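Local atomic coordinates of peptidyl tryptophan dihydroxylase (Pseudomonas putida, PDB entry 7CTQ), a protein that probably uses bound FAD to dihydroxylate a peptidyl tryptophan, a step essential for making the tryptophylquinone cofactor of quinohemoprotein amine dehydrogenase. Residues R113-V118 with R126-Q131; R7-G12 with T32-W37; S356-E361 with V377-Q382. One frame throughout, in Å; residues are numbered along the deposited sequence.

Interaction 1 (R113-V118 with R126-Q131). With FAD (flavin-adenine dinucleotide), chain C.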
loop_
_atom_site.group_PDB
_atom_site.type_symbol
_atom_site.label_atom_id
_atom_site.label_comp_id
_atom_site.label_asym_id
_atom_site.label_seq_id
_atom_site.Cartn_x
_atom_site.Cartn_y
_atom_site.Cartn_z
ATOM N N ARG A 113 -10.135 -20.740 -4.653
ATOM C CA ARG A 113 -10.738 -19.787 -3.732
ATOM C C ARG A 113 -10.782 -20.383 -2.332
ATOM O O ARG A 113 -11.165 -21.545 -2.154
ATOM C CB ARG A 113 -12.147 -19.401 -4.182
ATOM C CG ARG A 113 -12.913 -18.638 -3.118
ATOM C CD ARG A 113 -13.856 -17.611 -3.716
ATOM N NE ARG A 113 -15.100 -18.226 -4.160
ATOM C CZ ARG A 113 -16.095 -17.568 -4.745
ATOM N NH1 ARG A 113 -17.190 -18.220 -5.118
ATOM N NH2 ARG A 113 -15.998 -16.260 -4.957
ATOM N N VAL A 114 -10.385 -19.591 -1.340
ATOM C CA VAL A 114 -10.447 -20.028 0.049
ATOM C C VAL A 114 -11.881 -19.914 0.540
ATOM O O VAL A 114 -12.517 -18.861 0.400
ATOM C CB VAL A 114 -9.492 -19.204 0.930
ATOM C CG1 VAL A 114 -9.485 -19.756 2.353
ATOM C CG2 VAL A 114 -8.085 -19.205 0.344
ATOM N N ARG A 115 -12.393 -21.005 1.114
ATOM C CA ARG A 115 -13.743 -21.028 1.671
ATOM C C ARG A 115 -13.773 -20.432 3.069
ATOM O O ARG A 115 -14.606 -19.572 3.375
ATOM C CB ARG A 115 -14.267 -22.465 1.717
ATOM C CG ARG A 115 -15.129 -22.864 0.547
ATOM C CD ARG A 115 -16.185 -23.898 0.925
ATOM N NE ARG A 115 -16.792 -23.619 2.224
ATOM C CZ ARG A 115 -16.866 -24.496 3.222
ATOM N NH1 ARG A 115 -16.364 -25.717 3.073
ATOM N NH2 ARG A 115 -17.439 -24.150 4.368
ATOM N N GLU A 116 -12.874 -20.892 3.931
ATOM C CA GLU A 116 -12.939 -20.590 5.350
ATOM C C GLU A 116 -11.633 -21.019 5.997
ATOM O O GLU A 116 -11.031 -22.017 5.591
ATOM C CB GLU A 116 -14.122 -21.312 6.008
ATOM C CG GLU A 116 -14.576 -20.707 7.324
ATOM C CD GLU A 116 -15.922 -21.238 7.765
ATOM O OE1 GLU A 116 -16.090 -22.477 7.780
ATOM O OE2 GLU A 116 -16.807 -20.416 8.092
ATOM N N VAL A 117 -11.197 -20.255 6.991
ATOM C CA VAL A 117 -10.048 -20.613 7.807
ATOM C C VAL A 117 -10.554 -20.832 9.223
ATOM O O VAL A 117 -11.416 -20.088 9.701
ATOM C CB VAL A 117 -8.951 -19.530 7.765
ATOM C CG1 VAL A 117 -7.628 -20.100 8.259
ATOM C CG2 VAL A 117 -8.815 -18.972 6.354
ATOM N N VAL A 118 -10.042 -21.868 9.882
ATOM C CA VAL A 118 -10.553 -22.271 11.184
ATOM C C VAL A 118 -9.387 -22.475 12.142
ATOM O O VAL A 118 -8.272 -22.811 11.731
ATOM C CB VAL A 118 -11.412 -23.552 11.075
ATOM C CG1 VAL A 118 -12.692 -23.273 10.294
ATOM C CG2 VAL A 118 -10.620 -24.663 10.413
ATOM N N ARG A 126 -9.618 -24.091 4.333
ATOM C CA ARG A 126 -10.547 -24.914 3.580
ATOM C C ARG A 126 -10.879 -24.192 2.278
ATOM O O ARG A 126 -11.301 -23.032 2.301
ATOM C CB ARG A 126 -11.787 -25.189 4.431
ATOM C CG ARG A 126 -11.431 -26.010 5.686
ATOM C CD ARG A 126 -12.423 -25.858 6.838
ATOM N NE ARG A 126 -13.560 -26.758 6.698
ATOM C CZ ARG A 126 -14.730 -26.402 6.180
ATOM N NH1 ARG A 126 -14.922 -25.155 5.769
ATOM N NH2 ARG A 126 -15.711 -27.291 6.081
ATOM N N LEU A 127 -10.643 -24.864 1.154
ATOM C CA LEU A 127 -10.817 -24.301 -0.176
ATOM C C LEU A 127 -12.164 -24.712 -0.762
ATOM O O LEU A 127 -12.796 -25.673 -0.315
ATOM C CB LEU A 127 -9.682 -24.754 -1.101
ATOM C CG LEU A 127 -8.528 -23.777 -1.325
ATOM C CD1 LEU A 127 -7.625 -23.703 -0.096
ATOM C CD2 LEU A 127 -7.735 -24.174 -2.562
ATOM N N ASP A 128 -12.586 -23.971 -1.792
ATOM C CA ASP A 128 -13.891 -24.207 -2.411
ATOM C C ASP A 128 -14.019 -25.617 -2.975
ATOM O O ASP A 128 -15.111 -26.197 -2.946
ATOM C CB ASP A 128 -14.136 -23.174 -3.511
ATOM C CG ASP A 128 -15.208 -22.169 -3.142
ATOM O OD1 ASP A 128 -15.282 -21.118 -3.813
ATOM O OD2 ASP A 128 -15.993 -22.438 -2.210
ATOM N N ASP A 129 -12.927 -26.187 -3.487
ATOM C CA ASP A 129 -12.946 -27.534 -4.048
ATOM C C ASP A 129 -12.859 -28.628 -2.987
ATOM O O ASP A 129 -12.652 -29.797 -3.337
ATOM C CB ASP A 129 -11.809 -27.703 -5.066
ATOM C CG ASP A 129 -10.431 -27.386 -4.487
ATOM O OD1 ASP A 129 -10.169 -27.687 -3.301
ATOM O OD2 ASP A 129 -9.595 -26.836 -5.239
ATOM N N GLY A 130 -12.997 -28.283 -1.708
ATOM C CA GLY A 130 -13.003 -29.257 -0.645
ATOM C C GLY A 130 -11.657 -29.535 -0.007
ATOM O O GLY A 130 -11.622 -30.102 1.091
ATOM N N GLN A 131 -10.552 -29.159 -0.654
ATOM C CA GLN A 131 -9.235 -29.400 -0.074
ATOM C C GLN A 131 -9.041 -28.599 1.207
ATOM O O GLN A 131 -9.565 -27.494 1.368
ATOM C CB GLN A 131 -8.114 -29.038 -1.049
ATOM C CG GLN A 131 -8.117 -29.769 -2.366
ATOM C CD GLN A 131 -7.165 -29.129 -3.359
ATOM O OE1 GLN A 131 -7.586 -28.419 -4.267
ATOM N NE2 GLN A 131 -5.872 -29.372 -3.183
HETATM P PA FAD C . -4.597 -7.625 -4.312
HETATM O O1A FAD C . -3.760 -7.057 -5.390
HETATM O O2A FAD C . -6.060 -7.214 -4.405
HETATM O O5B FAD C . -4.368 -9.169 -4.256
HETATM C C5B FAD C . -5.308 -10.047 -3.606
HETATM C C4B FAD C . -5.248 -11.359 -4.341
HETATM O O4B FAD C . -5.992 -12.352 -3.599
HETATM C C3B FAD C . -5.826 -11.355 -5.760
HETATM O O3B FAD C . -5.027 -12.167 -6.619
HETATM C C2B FAD C . -7.240 -11.913 -5.558
HETATM O O2B FAD C . -7.741 -12.611 -6.698
HETATM C C1B FAD C . -6.992 -12.909 -4.425
HETATM N N9A FAD C . -8.138 -13.270 -3.602
HETATM C C8A FAD C . -9.165 -12.485 -3.163
HETATM N N7A FAD C . -10.049 -13.106 -2.421
HETATM C C5A FAD C . -9.582 -14.408 -2.400
HETATM C C6A FAD C . -10.072 -15.587 -1.802
HETATM N N6A FAD C . -11.189 -15.645 -1.079
HETATM N N1A FAD C . -9.358 -16.732 -1.967
HETATM C C2A FAD C . -8.236 -16.685 -2.690
HETATM N N3A FAD C . -7.684 -15.630 -3.299
HETATM C C4A FAD C . -8.403 -14.518 -3.115
HETATM N N1 FAD C . -2.823 0.915 -7.340
HETATM C C2 FAD C . -1.941 1.438 -8.245
HETATM O O2 FAD C . -0.726 1.256 -8.146
HETATM N N3 FAD C . -2.410 2.181 -9.308
HETATM C C4 FAD C . -3.732 2.468 -9.577
HETATM O O4 FAD C . -4.032 3.133 -10.567
HETATM C C4X FAD C . -4.663 1.913 -8.613
HETATM N N5 FAD C . -5.937 2.144 -8.788
HETATM C C5X FAD C . -6.827 1.615 -7.867
HETATM C C6 FAD C . -8.191 1.858 -8.033
HETATM C C7 FAD C . -9.124 1.363 -7.127
HETATM C C7M FAD C . -10.588 1.641 -7.340
HETATM C C8 FAD C . -8.685 0.611 -6.025
HETATM C C8M FAD C . -9.668 0.052 -5.031
HETATM C C9 FAD C . -7.327 0.362 -5.858
HETATM C C9A FAD C . -6.399 0.863 -6.763
HETATM N N10 FAD C . -5.016 0.622 -6.622
HETATM C C10 FAD C . -4.114 1.150 -7.524
HETATM C "C1'" FAD C . -4.510 -0.118 -5.465
HETATM C "C2'" FAD C . -4.065 -1.538 -5.775
HETATM O "O2'" FAD C . -5.070 -2.255 -6.491
HETATM C "C3'" FAD C . -3.773 -2.242 -4.451
HETATM O "O3'" FAD C . -2.972 -1.367 -3.665
HETATM C "C4'" FAD C . -3.049 -3.581 -4.556
HETATM O "O4'" FAD C . -3.572 -4.372 -5.627
HETATM C "C5'" FAD C . -3.135 -4.341 -3.254
HETATM O "O5'" FAD C . -2.279 -5.489 -3.338
HETATM P P FAD C . -2.580 -6.776 -2.513
HETATM O O1P FAD C . -2.563 -6.369 -1.031
HETATM O O2P FAD C . -1.670 -7.885 -2.913
HETATM O O3P FAD C . -4.081 -7.115 -2.900
#
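R115 and E116 both turn their backbone N-H groups on R126 O, R115 N at 2.6 Å and E116 N at 3.1 Å, while R126 N donates back to E116 O. Two donors on one carbonyl, with a register that slips by one residue between the V114-L127 and E116-R126 pairs, define a classic beta bulge in the antiparallel hairpin of strands 108-119 and 123-127. Past the bulge, D128 N reaches R113 O at 2.8 Å, and the chain leaves through a type I turn from L127 to G130. R113 CG, anti to the backbone N (chi1 168°), lies beside D128 OD1. Further along the same side chain, R113 NE makes a salt bridge to D128 OD1 at 2.9 Å. That bond is nearly straight, 175° at the hydrogen, and the oxygen sits in the guanidinium plane. R115 and R126 meet differently: their guanidiniums are almost perpendicular, with R126 NH1 over a face of R115 at 3.3 Å from R115 CZ. Both groups are cationic and both are donors, so no hydrogen bond joins them and the approach of like charges is probably costly. E116 lies alongside R126 and would partly offset it; E116 OE1 is 3.5 Å from R126 NH1 but well out of the guanidinium plane, which leaves a purely electrostatic salt bridge. The side chains of V114 and L127 diverge. V114 also meets the cofactor: its N-H points at FAD N1A over 3.1 Å at 178°, and V114 CG2 rests 3.6 Å from that same adenine nitrogen.

Interaction 2 (R7-G12 with T32-W37); sequences RIVVLG and TVVSEW. With FAD (flavin-adenine dinucleotide), chain C.
I8 O accepts from T32 N at 3.1 Å, and T32 O accepts from V10 N at 2.8 Å. The alternation continues with V34 N to V10 O at 2.7 Å and closes with G12 N to V34 O. All four bonds are nearly straight, and V10, T32 and V34 each use both N-H and C=O on the opposing strand. T32 O also receives a CA-H...O contact from V9 CA, at 3.2 Å. The backbone groups of V9 and L11 face the other way and pair with F137, V139 and A141. Running parallel with 25° between their axes, strands 8-11 and 32-35 are the two arms of a beta-alpha-beta unit joined by helix 15-27, the Rossmann-type element that receives the adenosine of FAD; G12 is the first glycine of a sequence fitting GxGxxG. With phi at 103°, G12 adopts a shape suited to glycine, and a CB there would be crowded by FAD O4B. V9 CG1 packs on V34 CG2 at 3.9 Å on one face of the sheet; V10 CB meets V33 CG2 at 3.7 Å on the other. Among polar side chains, T32 OG1 bonds weakly with S108 OG and R7 NE with Q134 O, and E36 OE2 forms a salt bridge with R39. S35 OG, anti to its backbone N (chi1 166°), bonds weakly to E36 O and lies 3.5 Å from FAD O3B.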
loop_
_atom_site.group_PDB
_atom_site.type_symbol
_atom_site.label_atom_id
_atom_site.label_comp_id
_atom_site.label_asym_id
_atom_site.label_seq_id
_atom_site.Cartn_x
_atom_site.Cartn_y
_atom_site.Cartn_z
ATOM N N ARG A 7 5.051 -24.880 8.509
ATOM C CA ARG A 7 4.236 -24.808 7.300
ATOM C C ARG A 7 3.689 -23.393 7.159
ATOM O O ARG A 7 2.773 -23.003 7.891
ATOM C CB ARG A 7 3.096 -25.822 7.373
ATOM C CG ARG A 7 3.406 -27.165 6.741
ATOM C CD ARG A 7 2.142 -27.855 6.236
ATOM N NE ARG A 7 1.394 -27.044 5.273
ATOM C CZ ARG A 7 1.275 -27.332 3.979
ATOM N NH1 ARG A 7 1.863 -28.415 3.484
ATOM N NH2 ARG A 7 0.571 -26.539 3.177
ATOM N N ILE A 8 4.233 -22.621 6.223
ATOM C CA ILE A 8 3.787 -21.247 5.995
ATOM C C ILE A 8 2.909 -21.217 4.755
ATOM O O ILE A 8 3.363 -21.558 3.655
ATOM C CB ILE A 8 4.965 -20.274 5.834
ATOM C CG1 ILE A 8 5.857 -20.274 7.082
ATOM C CG2 ILE A 8 4.426 -18.881 5.541
ATOM C CD1 ILE A 8 7.216 -19.648 6.863
ATOM N N VAL A 9 1.664 -20.777 4.914
ATOM C CA VAL A 9 0.743 -20.634 3.794
ATOM C C VAL A 9 0.336 -19.173 3.682
ATOM O O VAL A 9 -0.087 -18.561 4.673
ATOM C CB VAL A 9 -0.500 -21.529 3.948
ATOM C CG1 VAL A 9 -1.395 -21.368 2.734
ATOM C CG2 VAL A 9 -0.093 -22.994 4.163
ATOM N N VAL A 10 0.457 -18.626 2.472
ATOM C CA VAL A 10 0.041 -17.270 2.134
ATOM C C VAL A 10 -1.264 -17.349 1.347
ATOM O O VAL A 10 -1.346 -18.070 0.344
ATOM C CB VAL A 10 1.121 -16.546 1.308
ATOM C CG1 VAL A 10 0.617 -15.173 0.834
ATOM C CG2 VAL A 10 2.438 -16.424 2.097
ATOM N N LEU A 11 -2.274 -16.591 1.779
ATOM C CA LEU A 11 -3.551 -16.500 1.075
ATOM C C LEU A 11 -3.571 -15.246 0.219
ATOM O O LEU A 11 -3.544 -14.128 0.750
ATOM C CB LEU A 11 -4.730 -16.475 2.047
ATOM C CG LEU A 11 -4.651 -17.420 3.237
ATOM C CD1 LEU A 11 -5.891 -17.290 4.110
ATOM C CD2 LEU A 11 -4.469 -18.855 2.757
ATOM N N GLY A 12 -3.637 -15.428 -1.097
ATOM C CA GLY A 12 -3.697 -14.310 -2.021
ATOM C C GLY A 12 -2.371 -14.037 -2.703
ATOM O O GLY A 12 -1.319 -13.986 -2.049
ATOM N N THR A 32 4.056 -21.797 0.631
ATOM C CA THR A 32 2.968 -22.124 -0.284
ATOM C C THR A 32 1.999 -20.952 -0.351
ATOM O O THR A 32 1.620 -20.397 0.686
ATOM C CB THR A 32 2.227 -23.393 0.168
ATOM O OG1 THR A 32 3.115 -24.517 0.123
ATOM C CG2 THR A 32 1.014 -23.662 -0.720
ATOM N N VAL A 33 1.591 -20.580 -1.558
ATOM C CA VAL A 33 0.631 -19.502 -1.767
ATOM C C VAL A 33 -0.642 -20.092 -2.353
ATOM O O VAL A 33 -0.588 -20.919 -3.269
ATOM C CB VAL A 33 1.202 -18.402 -2.686
ATOM C CG1 VAL A 33 0.131 -17.388 -3.049
ATOM C CG2 VAL A 33 2.379 -17.707 -2.017
ATOM N N VAL A 34 -1.786 -19.671 -1.818
ATOM C CA VAL A 34 -3.101 -20.024 -2.339
ATOM C C VAL A 34 -3.760 -18.749 -2.834
ATOM O O VAL A 34 -3.747 -17.733 -2.129
ATOM C CB VAL A 34 -3.982 -20.695 -1.270
ATOM C CG1 VAL A 34 -5.303 -21.151 -1.878
ATOM C CG2 VAL A 34 -3.245 -21.849 -0.626
ATOM N N SER A 35 -4.348 -18.800 -4.028
ATOM C CA SER A 35 -5.008 -17.616 -4.564
ATOM C C SER A 35 -5.876 -18.012 -5.746
ATOM O O SER A 35 -5.693 -19.075 -6.348
ATOM C CB SER A 35 -4.000 -16.545 -4.988
ATOM O OG SER A 35 -4.609 -15.550 -5.792
ATOM N N GLU A 36 -6.812 -17.129 -6.077
ATOM C CA GLU A 36 -7.747 -17.350 -7.168
ATOM C C GLU A 36 -7.174 -16.799 -8.470
ATOM O O GLU A 36 -6.496 -15.766 -8.481
ATOM C CB GLU A 36 -9.097 -16.702 -6.856
ATOM C CG GLU A 36 -10.083 -16.709 -8.014
ATOM C CD GLU A 36 -11.521 -16.805 -7.553
ATOM O OE1 GLU A 36 -11.753 -17.346 -6.452
ATOM O OE2 GLU A 36 -12.420 -16.343 -8.288
ATOM N N TRP A 37 -7.473 -17.500 -9.570
ATOM C CA TRP A 37 -6.813 -17.256 -10.852
ATOM C C TRP A 37 -6.939 -15.801 -11.293
ATOM O O TRP A 37 -5.932 -15.135 -11.570
ATOM C CB TRP A 37 -7.401 -18.191 -11.913
ATOM C CG TRP A 37 -6.614 -18.294 -13.193
ATOM C CD1 TRP A 37 -5.663 -17.426 -13.653
ATOM C CD2 TRP A 37 -6.711 -19.337 -14.173
ATOM N NE1 TRP A 37 -5.174 -17.857 -14.864
ATOM C CE2 TRP A 37 -5.797 -19.031 -15.202
ATOM C CE3 TRP A 37 -7.484 -20.501 -14.279
ATOM C CZ2 TRP A 37 -5.633 -19.846 -16.323
ATOM C CZ3 TRP A 37 -7.320 -21.308 -15.394
ATOM C CH2 TRP A 37 -6.402 -20.977 -16.400
HETATM P PA FAD C . -4.597 -7.625 -4.312
HETATM O O1A FAD C . -3.760 -7.057 -5.390
HETATM O O2A FAD C . -6.060 -7.214 -4.405
HETATM O O5B FAD C . -4.368 -9.169 -4.256
HETATM C C5B FAD C . -5.308 -10.047 -3.606
HETATM C C4B FAD C . -5.248 -11.359 -4.341
HETATM O O4B FAD C . -5.992 -12.352 -3.599
HETATM C C3B FAD C . -5.826 -11.355 -5.760
HETATM O O3B FAD C . -5.027 -12.167 -6.619
HETATM C C2B FAD C . -7.240 -11.913 -5.558
HETATM O O2B FAD C . -7.741 -12.611 -6.698
HETATM C C1B FAD C . -6.992 -12.909 -4.425
HETATM N N9A FAD C . -8.138 -13.270 -3.602
HETATM C C8A FAD C . -9.165 -12.485 -3.163
HETATM N N7A FAD C . -10.049 -13.106 -2.421
HETATM C C5A FAD C . -9.582 -14.408 -2.400
HETATM C C6A FAD C . -10.072 -15.587 -1.802
HETATM N N6A FAD C . -11.189 -15.645 -1.079
HETATM N N1A FAD C . -9.358 -16.732 -1.967
HETATM C C2A FAD C . -8.236 -16.685 -2.690
HETATM N N3A FAD C . -7.684 -15.630 -3.299
HETATM C C4A FAD C . -8.403 -14.518 -3.115
HETATM N N1 FAD C . -2.823 0.915 -7.340
HETATM C C2 FAD C . -1.941 1.438 -8.245
HETATM O O2 FAD C . -0.726 1.256 -8.146
HETATM N N3 FAD C . -2.410 2.181 -9.308
HETATM C C4 FAD C . -3.732 2.468 -9.577
HETATM O O4 FAD C . -4.032 3.133 -10.567
HETATM C C4X FAD C . -4.663 1.913 -8.613
HETATM N N5 FAD C . -5.937 2.144 -8.788
HETATM C C5X FAD C . -6.827 1.615 -7.867
HETATM C C6 FAD C . -8.191 1.858 -8.033
HETATM C C7 FAD C . -9.124 1.363 -7.127
HETATM C C7M FAD C . -10.588 1.641 -7.340
HETATM C C8 FAD C . -8.685 0.611 -6.025
HETATM C C8M FAD C . -9.668 0.052 -5.031
HETATM C C9 FAD C . -7.327 0.362 -5.858
HETATM C C9A FAD C . -6.399 0.863 -6.763
HETATM N N10 FAD C . -5.016 0.622 -6.622
HETATM C C10 FAD C . -4.114 1.150 -7.524
HETATM C "C1'" FAD C . -4.510 -0.118 -5.465
HETATM C "C2'" FAD C . -4.065 -1.538 -5.775
HETATM O "O2'" FAD C . -5.070 -2.255 -6.491
HETATM C "C3'" FAD C . -3.773 -2.242 -4.451
HETATM O "O3'" FAD C . -2.972 -1.367 -3.665
HETATM C "C4'" FAD C . -3.049 -3.581 -4.556
HETATM O "O4'" FAD C . -3.572 -4.372 -5.627
HETATM C "C5'" FAD C . -3.135 -4.341 -3.254
HETATM O "O5'" FAD C . -2.279 -5.489 -3.338
HETATM P P FAD C . -2.580 -6.776 -2.513
HETATM O O1P FAD C . -2.563 -6.369 -1.031
HETATM O O2P FAD C . -1.670 -7.885 -2.913
HETATM O O3P FAD C . -4.081 -7.115 -2.900
#

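Interaction 3 (S356-E361 with V377-Q382); sequences SAVRVE and VVTADQ
The open end of a two-stranded antiparallel hairpin, strands 359-367 and 370-378, is formed where V358, R359 and V360 meet V377, V378 and T379. R359 and V378 are a hydrogen-bonded pair: R359 N donates to V378 O at 2.9 Å and V378 N to R359 O at 2.6 Å, both at 167° at the hydrogen. V360 and V377, the next pair, are non-hydrogen-bonded and lie on one face, which helix 395-402 covers; W425 of helix 416-428 also touches V377. V358 carries the tightest side-chain contact. With CG1 anti to its backbone N (chi1 165°), that methyl presses on V377 CG1 at 3.4 Å, closer than usual van der Waals packing. V358 CG2 lies beside T379 CG2 at 4.1 Å, the two side chains pointing the same way. An alanine here would lose both methyls and would probably open a gap beside V377 CG1 and T379 CG2. On the opposite face from V377, R359 NE bonds E361 OE1 at 3.0 Å in a salt bridge within its own strand. Beyond the strand, T379 OG1 accepts from Q382 N at 2.9 Å, an ST motif.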
loop_
_atom_site.group_PDB
_atom_site.type_symbol
_atom_site.label_atom_id
_atom_site.label_comp_id
_atom_site.label_asym_id
_atom_site.label_seq_id
_atom_site.Cartn_x
_atom_site.Cartn_y
_atom_site.Cartn_z
ATOM N N SER A 356 12.655 19.707 22.989
ATOM C CA SER A 356 12.183 19.579 24.365
ATOM C C SER A 356 11.346 18.321 24.569
ATOM O O SER A 356 11.290 17.795 25.685
ATOM C CB SER A 356 11.382 20.829 24.766
ATOM O OG SER A 356 10.088 20.839 24.180
ATOM N N ALA A 357 10.717 17.812 23.509
ATOM C CA ALA A 357 9.842 16.651 23.582
ATOM C C ALA A 357 10.541 15.333 23.258
ATOM O O ALA A 357 9.885 14.285 23.290
ATOM C CB ALA A 357 8.651 16.834 22.626
ATOM N N VAL A 358 11.842 15.353 22.945
ATOM C CA VAL A 358 12.551 14.137 22.552
ATOM C C VAL A 358 12.675 13.202 23.749
ATOM O O VAL A 358 12.973 13.633 24.871
ATOM C CB VAL A 358 13.937 14.499 21.988
ATOM C CG1 VAL A 358 14.814 13.290 21.927
ATOM C CG2 VAL A 358 13.813 15.172 20.610
ATOM N N ARG A 359 12.449 11.907 23.523
ATOM C CA ARG A 359 12.458 10.949 24.620
ATOM C C ARG A 359 13.313 9.741 24.266
ATOM O O ARG A 359 13.266 9.244 23.135
ATOM C CB ARG A 359 11.025 10.494 24.970
ATOM C CG ARG A 359 10.164 11.580 25.619
ATOM C CD ARG A 359 8.807 11.042 26.078
ATOM N NE ARG A 359 8.932 9.923 27.012
ATOM C CZ ARG A 359 8.833 10.014 28.337
ATOM N NH1 ARG A 359 8.606 11.180 28.922
ATOM N NH2 ARG A 359 8.966 8.924 29.081
ATOM N N VAL A 360 14.084 9.270 25.245
ATOM C CA VAL A 360 14.758 7.978 25.149
ATOM C C VAL A 360 13.804 6.922 25.692
ATOM O O VAL A 360 13.359 7.005 26.844
ATOM C CB VAL A 360 16.080 7.969 25.925
ATOM C CG1 VAL A 360 16.621 6.569 25.965
ATOM C CG2 VAL A 360 17.100 8.929 25.293
ATOM N N GLU A 361 13.473 5.942 24.862
ATOM C CA GLU A 361 12.552 4.882 25.236
ATOM C C GLU A 361 13.028 3.574 24.628
ATOM O O GLU A 361 13.688 3.557 23.586
ATOM C CB GLU A 361 11.104 5.180 24.768
ATOM C CG GLU A 361 10.414 6.307 25.527
ATOM C CD GLU A 361 8.948 6.474 25.141
ATOM O OE1 GLU A 361 8.438 7.606 25.240
ATOM O OE2 GLU A 361 8.302 5.481 24.741
ATOM N N VAL A 377 15.828 6.766 20.290
ATOM C CA VAL A 377 15.487 8.161 20.554
ATOM C C VAL A 377 14.204 8.489 19.798
ATOM O O VAL A 377 14.170 8.406 18.568
ATOM C CB VAL A 377 16.627 9.102 20.160
ATOM C CG1 VAL A 377 16.206 10.549 20.436
ATOM C CG2 VAL A 377 17.898 8.723 20.936
ATOM N N VAL A 378 13.137 8.820 20.544
ATOM C CA VAL A 378 11.830 9.125 19.973
ATOM C C VAL A 378 11.742 10.632 19.780
ATOM O O VAL A 378 12.017 11.401 20.707
ATOM C CB VAL A 378 10.696 8.621 20.881
ATOM C CG1 VAL A 378 9.313 9.106 20.386
ATOM C CG2 VAL A 378 10.733 7.084 20.972
ATOM N N THR A 379 11.387 11.049 18.569
ATOM C CA THR A 379 11.322 12.456 18.204
ATOM C C THR A 379 9.988 12.758 17.530
ATOM O O THR A 379 9.231 11.857 17.147
ATOM C CB THR A 379 12.460 12.845 17.248
ATOM O OG1 THR A 379 12.166 12.339 15.940
ATOM C CG2 THR A 379 13.817 12.317 17.726
ATOM N N ALA A 380 9.726 14.058 17.354
ATOM C CA ALA A 380 8.531 14.486 16.637
ATOM C C ALA A 380 8.471 13.870 15.240
ATOM O O ALA A 380 7.414 13.395 14.809
ATOM C CB ALA A 380 8.501 16.018 16.558
ATOM N N ASP A 381 9.600 13.854 14.523
ATOM C CA ASP A 381 9.619 13.359 13.153
ATOM C C ASP A 381 9.685 11.842 13.082
ATOM O O ASP A 381 9.300 11.270 12.056
ATOM C CB ASP A 381 10.797 13.960 12.381
ATOM C CG ASP A 381 10.848 13.502 10.932
ATOM O OD1 ASP A 381 9.812 13.616 10.235
ATOM O OD2 ASP A 381 11.922 13.017 10.497
ATOM N N GLN A 382 10.155 11.182 14.141
ATOM C CA GLN A 382 10.243 9.721 14.197
ATOM C C GLN A 382 9.513 9.218 15.439
ATOM O O GLN A 382 10.142 8.924 16.464
ATOM C CB GLN A 382 11.704 9.270 14.190
ATOM C CG GLN A 382 12.616 10.119 13.309
ATOM C CD GLN A 382 12.805 9.514 11.931
ATOM O OE1 GLN A 382 12.417 8.375 11.687
ATOM N NE2 GLN A 382 13.390 10.284 11.014
#

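How the interactions relate
Interactions 1 and 2 share one seven-stranded sheet, where strands 108-119 and 31-35 are neighbours; their centres are about 11 Å apart. R113 CB packs 3.1 Å from E36 OE1, and V34 CG1 lies 3.9 Å from L127 CD1 and 4.1 Å from V114 CG2. Interaction 1 borders FAD at the adenine, interaction 2 at the ribose, through G12 and S35, and at the adenine, where E36 N is 3.3 Å from FAD N3A. Both are remote from the flavin ring: FAD N5 is 23.4 Å from V114 N and 17.9 Å from G12 CA. Interaction 3 lies in its own two-stranded sheet, its centre about 47 Å from interaction 1's and about 40 Å from interaction 2's.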